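Local coordinates for antitoxin (Nitrosomonas europaea, PDB 2ODK), which probably acts as the antitoxin component of a type II toxin-antitoxin system, at the interface of chains A and B. Numbering follows the deposited sequence. Chains: chain A/B, Hypothetical protein.

The interface of chains A and B. Residues chain A 8, 11-12, 15, 18, 30; chain B 12-16.
The phenyl ring of B:Phe15 is inserted between A:Val8, A:Ala11, A:Phe15 and A:Phe18 at the two-fold interface of the deposited dimer, probably the usual dimer of Phd/YefM-family antitoxins. Its CG lies anti to the backbone N (chi1 -169°), which directs the ring into chain A. A:Ala11 CB lies over one face near the rim, 3.6 Å from B:Phe15 CZ, and the backbone N of A:Lys12 lies over the same face. At the rim, in the plane of the ring, CG2 of A:Val8 touches B:Phe15 CD2 at 3.7 Å, while A:Val30 points its CG1 toward CE2 from farther off. The two Phe15 rings meet at their edges, CE1 to CE1 at 3.7 Å. A:Phe18 approaches with CE2 at about a right angle and carries A:Ala11 CB over the centre of its own ring, so the alanine methyl packs against both aromatic side chains.

Alongside the rings, the Lys12 side chains run antiparallel to the Phe15 side chains of the partner; A:Lys12 CB lies 3.7 Å from B:Phe15 CB. Each lysine is extended up to a bend at chi4 (74° in A:Lys12), which turns its terminal amine NZ onto the opposite main chain. B:Lys12 NZ donates to A:Lys12 O at 2.9 Å. A:Lys12 NZ donates to B:Lys12 O at 3.0 Å, on a carbonyl lone pair.

The other directed bonds of A:Lys12 NZ go to waters 1 and 2. Water 1 passes on to B:Ser16 N, nearly straight at the hydrogen; water 2 bridges to B:Ala13 O, itself a close polar contact of NZ at 2.8 Å. These carbonyls end helix 8-13 at its C-terminus, whose partial negative charge would probably favour a protonated lysine.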
# COMPACT_ATOMS: atom_id res chain seq x y z
N VAL A 8 -1.14 2.45 11.63
CA VAL A 8 -0.12 3.26 10.95
C VAL A 8 1.26 3.19 11.62
O VAL A 8 2.29 3.02 10.93
CB VAL A 8 -0.63 4.71 10.71
CG1 VAL A 8 -0.92 5.43 12.04
CG2 VAL A 8 0.38 5.48 9.84
N ALA A 11 2.83 -0.34 10.94
CA ALA A 11 3.31 -0.50 9.56
C ALA A 11 4.61 0.30 9.38
O ALA A 11 5.50 -0.13 8.61
CB ALA A 11 2.23 -0.01 8.58
N LYS A 12 4.70 1.48 10.02
CA LYS A 12 5.92 2.26 9.90
C LYS A 12 7.08 1.55 10.62
O LYS A 12 8.18 1.37 10.06
CB LYS A 12 5.71 3.66 10.52
CG LYS A 12 6.99 4.52 10.54
CD LYS A 12 6.71 5.88 11.20
CE LYS A 12 7.99 6.66 11.38
NZ LYS A 12 8.50 7.22 10.13
N PHE A 15 8.05 -1.70 8.87
CA PHE A 15 7.82 -1.54 7.43
C PHE A 15 8.34 -2.71 6.60
O PHE A 15 7.65 -3.19 5.66
CB PHE A 15 8.39 -0.22 6.91
CG PHE A 15 7.96 0.07 5.50
CD1 PHE A 15 6.70 0.57 5.24
CD2 PHE A 15 8.80 -0.22 4.41
CE1 PHE A 15 6.27 0.82 3.93
CE2 PHE A 15 8.34 0.03 3.09
CZ PHE A 15 7.10 0.53 2.87
N PHE A 18 5.96 -5.54 6.95
CA PHE A 18 4.70 -5.16 6.31
C PHE A 18 4.81 -5.38 4.78
O PHE A 18 3.92 -5.99 4.17
CB PHE A 18 4.47 -3.68 6.68
CG PHE A 18 3.33 -2.98 5.99
CD1 PHE A 18 2.00 -3.37 6.17
CD2 PHE A 18 3.57 -1.84 5.21
CE1 PHE A 18 0.94 -2.66 5.59
CE2 PHE A 18 2.53 -1.14 4.64
CZ PHE A 18 1.23 -1.52 4.81
N VAL A 30 -3.84 -1.03 6.08
CA VAL A 30 -3.31 -0.09 7.05
C VAL A 30 -4.49 0.67 7.67
O VAL A 30 -5.36 1.14 6.93
CB VAL A 30 -2.42 0.94 6.34
CG1 VAL A 30 -1.86 1.97 7.34
CG2 VAL A 30 -1.30 0.21 5.61
N LYS B 12 9.33 4.18 4.49
CA LYS B 12 9.35 3.87 5.95
C LYS B 12 9.55 5.17 6.75
O LYS B 12 8.79 5.46 7.72
CB LYS B 12 10.49 2.89 6.28
CG LYS B 12 10.66 2.64 7.78
CD LYS B 12 11.76 1.61 8.03
CE LYS B 12 12.10 1.54 9.52
NZ LYS B 12 11.01 0.80 10.27
N ALA B 13 10.55 5.96 6.38
CA ALA B 13 10.90 7.15 7.21
C ALA B 13 9.77 8.17 7.22
O ALA B 13 9.58 8.91 8.21
CB ALA B 13 12.18 7.79 6.68
N ARG B 14 9.01 8.23 6.11
CA ARG B 14 7.94 9.20 5.95
C ARG B 14 6.60 8.48 5.76
O ARG B 14 5.73 8.94 5.02
CB ARG B 14 8.22 10.14 4.77
CG ARG B 14 9.34 11.17 5.05
CD ARG B 14 9.35 12.27 4.00
NE ARG B 14 9.68 11.78 2.66
CZ ARG B 14 9.46 12.45 1.52
NH1 ARG B 14 8.90 13.66 1.54
NH2 ARG B 14 9.81 11.91 0.36
N PHE B 15 6.41 7.39 6.50
CA PHE B 15 5.23 6.56 6.30
C PHE B 15 3.94 7.32 6.48
O PHE B 15 3.00 7.13 5.71
CB PHE B 15 5.25 5.33 7.19
CG PHE B 15 4.19 4.31 6.82
CD1 PHE B 15 4.37 3.44 5.76
CD2 PHE B 15 2.97 4.30 7.50
CE1 PHE B 15 3.35 2.55 5.41
CE2 PHE B 15 1.98 3.42 7.14
CZ PHE B 15 2.17 2.55 6.08
N SER B 16 3.86 8.19 7.51
CA SER B 16 2.61 8.92 7.66
C SER B 16 2.30 9.82 6.48
O SER B 16 1.14 9.97 6.11
CB SER B 16 2.62 9.76 8.92
OG SER B 16 2.58 8.95 10.09
O HOH W 1 6.21 8.94 9.48
O HOH W 2 10.26 9.09 11.20